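Local coordinates for protein DspB (Aggregatibacter actinomycetemcomitans, PDB 1YHT) that probably cleaves N-acetylglucosamine polymers of the biofilm matrix as a family 20 beta-hexosaminidase, releasing cells from the biofilm, at residues 156-168 with 198-211. Residues are numbered along the deposited sequence; the frame is centred on the assembly and turned at random.
Sequences SITFMQSLMSEVI and YANKLSYFLEKKGL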
loop_
_atom_site.group_PDB
_atom_site.type_symbol
_atom_site.label_atom_id
_atom_site.label_comp_id
_atom_site.label_asym_id
_atom_site.label_seq_id
_atom_site.Cartn_x
_atom_site.Cartn_y
_atom_site.Cartn_z
ATOM N N SER A 156 3.191 -19.154 -11.007
ATOM C CA SER A 156 2.571 -18.015 -10.396
ATOM C C SER A 156 3.580 -17.022 -9.889
ATOM O O SER A 156 3.415 -15.795 -10.083
ATOM C CB SER A 156 1.621 -18.475 -9.294
ATOM O OG SER A 156 0.643 -19.329 -9.907
ATOM N N ILE A 157 4.663 -17.550 -9.304
ATOM C CA ILE A 157 5.772 -16.712 -8.852
ATOM C C ILE A 157 6.496 -16.045 -10.029
ATOM O O ILE A 157 6.762 -14.841 -10.004
ATOM C CB ILE A 157 6.755 -17.515 -8.001
ATOM C CG1 ILE A 157 6.006 -18.040 -6.785
ATOM C CG2 ILE A 157 7.957 -16.654 -7.573
ATOM C CD1 ILE A 157 6.765 -19.152 -5.999
ATOM N N THR A 158 6.774 -16.815 -11.067
ATOM C CA THR A 158 7.346 -16.283 -12.297
ATOM C C THR A 158 6.466 -15.155 -12.878
ATOM O O THR A 158 6.949 -14.118 -13.247
ATOM C CB THR A 158 7.548 -17.411 -13.321
ATOM O OG1 THR A 158 8.515 -18.359 -12.810
ATOM C CG2 THR A 158 8.110 -16.854 -14.675
ATOM N N PHE A 159 5.169 -15.393 -12.985
ATOM C CA PHE A 159 4.246 -14.373 -13.460
ATOM C C PHE A 159 4.306 -13.069 -12.646
ATOM O O PHE A 159 4.428 -11.970 -13.224
ATOM C CB PHE A 159 2.805 -14.878 -13.472
ATOM C CG PHE A 159 1.832 -13.790 -13.720
ATOM C CD1 PHE A 159 1.640 -13.316 -15.009
ATOM C CD2 PHE A 159 1.186 -13.159 -12.660
ATOM C CE1 PHE A 159 0.760 -12.236 -15.262
ATOM C CE2 PHE A 159 0.343 -12.080 -12.894
ATOM C CZ PHE A 159 0.116 -11.627 -14.213
ATOM N N MET A 160 4.220 -13.206 -11.321
ATOM C CA MET A 160 4.293 -12.090 -10.383
ATOM C C MET A 160 5.564 -11.300 -10.601
ATOM O O MET A 160 5.508 -10.081 -10.662
ATOM C CB MET A 160 4.241 -12.537 -8.911
ATOM C CG MET A 160 2.867 -12.876 -8.441
ATOM S SD MET A 160 1.626 -11.616 -8.756
ATOM C CE MET A 160 2.250 -10.198 -7.912
ATOM N N GLN A 161 6.669 -12.021 -10.720
ATOM C CA GLN A 161 7.949 -11.414 -10.901
ATOM C C GLN A 161 8.069 -10.694 -12.258
ATOM O O GLN A 161 8.647 -9.657 -12.316
ATOM C CB GLN A 161 9.029 -12.458 -10.730
ATOM C CG GLN A 161 9.239 -12.787 -9.226
ATOM C CD GLN A 161 10.294 -13.864 -9.028
ATOM O OE1 GLN A 161 10.767 -14.462 -9.997
ATOM N NE2 GLN A 161 10.665 -14.110 -7.768
ATOM N N SER A 162 7.502 -11.250 -13.320
ATOM C CA SER A 162 7.443 -10.549 -14.612
ATOM C C SER A 162 6.686 -9.210 -14.513
ATOM O O SER A 162 7.142 -8.242 -15.088
ATOM C CB SER A 162 6.879 -11.434 -15.723
ATOM O OG SER A 162 5.471 -11.507 -15.633
ATOM N N LEU A 163 5.592 -9.141 -13.743
ATOM C CA LEU A 163 4.839 -7.893 -13.539
ATOM C C LEU A 163 5.628 -6.954 -12.607
ATOM O O LEU A 163 5.774 -5.750 -12.872
ATOM C CB LEU A 163 3.445 -8.180 -12.951
ATOM C CG LEU A 163 2.460 -7.018 -12.820
ATOM C CD1 LEU A 163 2.245 -6.264 -14.197
ATOM C CD2 LEU A 163 1.134 -7.564 -12.252
ATOM N N MET A 164 6.239 -7.515 -11.575
ATOM C CA MET A 164 7.132 -6.696 -10.735
ATOM C C MET A 164 8.237 -6.031 -11.550
ATOM O O MET A 164 8.506 -4.840 -11.359
ATOM C CB MET A 164 7.742 -7.515 -9.615
ATOM C CG MET A 164 6.729 -8.014 -8.583
ATOM S SD MET A 164 7.461 -9.304 -7.500
ATOM C CE MET A 164 8.624 -8.324 -6.543
ATOM N N SER A 165 8.853 -6.776 -12.472
ATOM C CA SER A 165 9.902 -6.197 -13.342
ATOM C C SER A 165 9.424 -4.999 -14.169
ATOM O O SER A 165 10.139 -4.002 -14.342
ATOM C CB SER A 165 10.454 -7.281 -14.273
ATOM O OG SER A 165 11.136 -8.271 -13.514
ATOM N N GLU A 166 8.210 -5.115 -14.717
ATOM C CA GLU A 166 7.595 -4.024 -15.446
ATOM C C GLU A 166 7.354 -2.800 -14.552
ATOM O O GLU A 166 7.653 -1.653 -14.931
ATOM C CB GLU A 166 6.285 -4.508 -16.042
ATOM C CG GLU A 166 5.617 -3.419 -16.884
ATOM C CD GLU A 166 4.327 -3.875 -17.521
ATOM O OE1 GLU A 166 3.277 -3.728 -16.868
ATOM O OE2 GLU A 166 4.379 -4.326 -18.668
ATOM N N VAL A 167 6.805 -3.039 -13.367
ATOM C CA VAL A 167 6.536 -1.948 -12.389
ATOM C C VAL A 167 7.842 -1.262 -11.965
ATOM O O VAL A 167 7.956 -0.025 -11.947
ATOM C CB VAL A 167 5.723 -2.455 -11.214
ATOM C CG1 VAL A 167 5.669 -1.415 -10.115
ATOM C CG2 VAL A 167 4.306 -2.827 -11.656
ATOM N N ILE A 168 8.864 -2.068 -11.732
ATOM C CA ILE A 168 10.201 -1.543 -11.444
ATOM C C ILE A 168 10.731 -0.675 -12.577
ATOM O O ILE A 168 11.215 0.445 -12.346
ATOM C CB ILE A 168 11.167 -2.721 -11.123
ATOM C CG1 ILE A 168 10.763 -3.325 -9.811
ATOM C CG2 ILE A 168 12.639 -2.255 -11.050
ATOM C CD1 ILE A 168 11.437 -4.606 -9.469
ATOM N N TYR A 198 7.160 -17.553 -0.155
ATOM C CA TYR A 198 6.738 -16.674 -1.245
ATOM C C TYR A 198 7.321 -15.262 -1.016
ATOM O O TYR A 198 7.935 -14.689 -1.888
ATOM C CB TYR A 198 5.195 -16.647 -1.266
ATOM C CG TYR A 198 4.542 -15.697 -2.269
ATOM C CD1 TYR A 198 4.542 -15.987 -3.641
ATOM C CD2 TYR A 198 3.915 -14.518 -1.842
ATOM C CE1 TYR A 198 3.953 -15.115 -4.568
ATOM C CE2 TYR A 198 3.335 -13.629 -2.771
ATOM C CZ TYR A 198 3.349 -13.939 -4.134
ATOM O OH TYR A 198 2.763 -13.088 -5.066
ATOM N N ALA A 199 7.119 -14.722 0.170
ATOM C CA ALA A 199 7.566 -13.356 0.464
ATOM C C ALA A 199 9.100 -13.294 0.411
ATOM O O ALA A 199 9.663 -12.339 -0.116
ATOM C CB ALA A 199 7.046 -12.892 1.813
ATOM N N ASN A 200 9.769 -14.323 0.914
ATOM C CA ASN A 200 11.220 -14.357 0.836
ATOM C C ASN A 200 11.668 -14.351 -0.624
ATOM O O ASN A 200 12.577 -13.607 -0.976
ATOM C CB ASN A 200 11.807 -15.548 1.617
ATOM C CG ASN A 200 11.911 -15.291 3.102
ATOM O OD1 ASN A 200 11.799 -14.153 3.549
ATOM N ND2 ASN A 200 12.155 -16.355 3.889
ATOM N N LYS A 201 11.008 -15.126 -1.474
ATOM C CA LYS A 201 11.420 -15.212 -2.894
ATOM C C LYS A 201 11.307 -13.862 -3.600
ATOM O O LYS A 201 12.182 -13.449 -4.394
ATOM C CB LYS A 201 10.646 -16.291 -3.649
ATOM C CG LYS A 201 11.223 -17.684 -3.447
ATOM C CD LYS A 201 10.340 -18.749 -4.045
ATOM C CE LYS A 201 11.008 -20.127 -4.000
ATOM N NZ LYS A 201 10.208 -21.126 -4.769
ATOM N N LEU A 202 10.232 -13.168 -3.245
ATOM C CA LEU A 202 9.958 -11.819 -3.761
ATOM C C LEU A 202 11.030 -10.825 -3.276
ATOM O O LEU A 202 11.579 -10.051 -4.075
ATOM C CB LEU A 202 8.521 -11.427 -3.385
ATOM C CG LEU A 202 7.388 -11.683 -4.388
ATOM C CD1 LEU A 202 7.427 -12.949 -5.273
ATOM C CD2 LEU A 202 6.029 -11.368 -3.856
ATOM N N SER A 203 11.390 -10.893 -1.991
ATOM C CA SER A 203 12.378 -9.985 -1.425
ATOM C C SER A 203 13.765 -10.154 -2.048
ATOM O O SER A 203 14.447 -9.141 -2.300
ATOM C CB SER A 203 12.478 -10.124 0.096
ATOM O OG SER A 203 13.065 -11.347 0.518
ATOM N N TYR A 204 14.194 -11.413 -2.268
ATOM C CA TYR A 204 15.520 -11.651 -2.862
ATOM C C TYR A 204 15.557 -11.302 -4.382
ATOM O O TYR A 204 16.571 -10.898 -4.914
ATOM C CB TYR A 204 15.988 -13.080 -2.583
ATOM C CG TYR A 204 16.290 -13.281 -1.098
ATOM C CD1 TYR A 204 17.250 -12.505 -0.463
ATOM C CD2 TYR A 204 15.611 -14.229 -0.348
ATOM C CE1 TYR A 204 17.529 -12.670 0.880
ATOM C CE2 TYR A 204 15.868 -14.402 1.015
ATOM C CZ TYR A 204 16.835 -13.628 1.611
ATOM O OH TYR A 204 17.113 -13.800 2.943
ATOM N N PHE A 205 14.418 -11.441 -5.053
ATOM C CA PHE A 205 14.287 -11.002 -6.437
ATOM C C PHE A 205 14.444 -9.470 -6.469
ATOM O O PHE A 205 15.168 -8.920 -7.302
ATOM C CB PHE A 205 12.925 -11.442 -6.965
ATOM C CG PHE A 205 12.558 -10.858 -8.271
ATOM C CD1 PHE A 205 12.957 -11.467 -9.454
ATOM C CD2 PHE A 205 11.792 -9.703 -8.339
ATOM C CE1 PHE A 205 12.593 -10.914 -10.716
ATOM C CE2 PHE A 205 11.402 -9.189 -9.574
ATOM C CZ PHE A 205 11.812 -9.786 -10.753
ATOM N N LEU A 206 13.762 -8.772 -5.573
ATOM C CA LEU A 206 13.907 -7.303 -5.480
ATOM C C LEU A 206 15.334 -6.864 -5.116
ATOM O O LEU A 206 15.864 -5.890 -5.676
ATOM C CB LEU A 206 12.910 -6.730 -4.469
ATOM C CG LEU A 206 11.453 -6.733 -4.942
ATOM C CD1 LEU A 206 10.469 -6.450 -3.805
ATOM C CD2 LEU A 206 11.218 -5.768 -6.084
ATOM N N GLU A 207 15.930 -7.551 -4.146
ATOM C CA GLU A 207 17.310 -7.317 -3.741
ATOM C C GLU A 207 18.231 -7.372 -4.951
ATOM O O GLU A 207 19.043 -6.458 -5.151
ATOM C CB GLU A 207 17.765 -8.305 -2.616
ATOM C CG GLU A 207 19.221 -8.150 -2.214
ATOM C CD GLU A 207 19.661 -9.193 -1.186
ATOM O OE1 GLU A 207 19.715 -10.391 -1.503
ATOM O OE2 GLU A 207 19.952 -8.809 -0.043
ATOM N N LYS A 208 18.068 -8.372 -5.814
ATOM C CA LYS A 208 18.934 -8.467 -6.986
ATOM C C LYS A 208 18.716 -7.289 -7.939
ATOM O O LYS A 208 19.648 -6.855 -8.609
ATOM C CB LYS A 208 18.770 -9.814 -7.710
ATOM C CG LYS A 208 19.915 -10.114 -8.747
ATOM C CD LYS A 208 19.570 -11.349 -9.625
ATOM C CE LYS A 208 20.500 -11.484 -10.871
ATOM N NZ LYS A 208 19.725 -11.903 -12.134
ATOM N N LYS A 209 17.486 -6.766 -7.985
ATOM C CA LYS A 209 17.157 -5.552 -8.730
ATOM C C LYS A 209 17.602 -4.246 -8.057
ATOM O O LYS A 209 17.274 -3.186 -8.577
ATOM C CB LYS A 209 15.646 -5.463 -8.880
ATOM C CG LYS A 209 14.936 -6.606 -9.602
ATOM C CD LYS A 209 15.121 -6.480 -11.057
ATOM C CE LYS A 209 14.234 -7.448 -11.861
ATOM N NZ LYS A 209 14.115 -6.880 -13.223
ATOM N N GLY A 210 18.249 -4.314 -6.892
ATOM C CA GLY A 210 18.742 -3.140 -6.192
ATOM C C GLY A 210 17.638 -2.443 -5.403
ATOM O O GLY A 210 17.754 -1.265 -5.104
ATOM N N LEU A 211 16.566 -3.170 -5.086
ATOM C CA LEU A 211 15.465 -2.643 -4.314
ATOM C C LEU A 211 15.255 -3.363 -2.965
ATOM O O LEU A 211 15.306 -4.587 -2.873
ATOM C CB LEU A 211 14.157 -2.695 -5.115
ATOM C CG LEU A 211 14.134 -1.837 -6.371
ATOM C CD1 LEU A 211 13.027 -2.250 -7.296
ATOM C CD2 LEU A 211 13.992 -0.354 -5.982
HETATM O O HOH W 1 13.050 -4.718 -13.722
#
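Gln-161 lies flat over one face of the Phe-205 ring. Its CG sits 3.9 Å from the ring centroid, almost on the ring normal. The amide plane is 10° from the ring plane. The chain runs extended beyond CG, which lays CD over the rim at CD1 and brings NE2 near Phe-205 CB. At the ring edge, Ser-165 OG lies in plane, 3.2 Å from Phe-205 CZ.

The tight part is on the barrel side. Met-164 bends at chi3 (70°), and its CE comes to 3.6 Å from Leu-206 CG. Its sulfur makes an oblique Met-aromatic contact with Phe-205. Ile-168 CD1 meets Leu-206 CD2 at 3.6 Å and also packs on Leu-211. Met-160 CG touches Tyr-198 OH, which is hydrogen-bonded to Ser-117. Met-164 also rests on Leu-115 of strand 110-117, and Leu-206 on Phe-178 of strand 177-181.

The solvent side is looser. Lys-209 NZ gives Ser-165 OG only a weak hydrogen bond of 3.3 Å. Lys-201 lies across Ile-157 CD1.

The axes of the segments 156-168 and 198-208 cross at -36°, as in neighbouring outer helices of a TIM barrel, the family 20 catalytic fold.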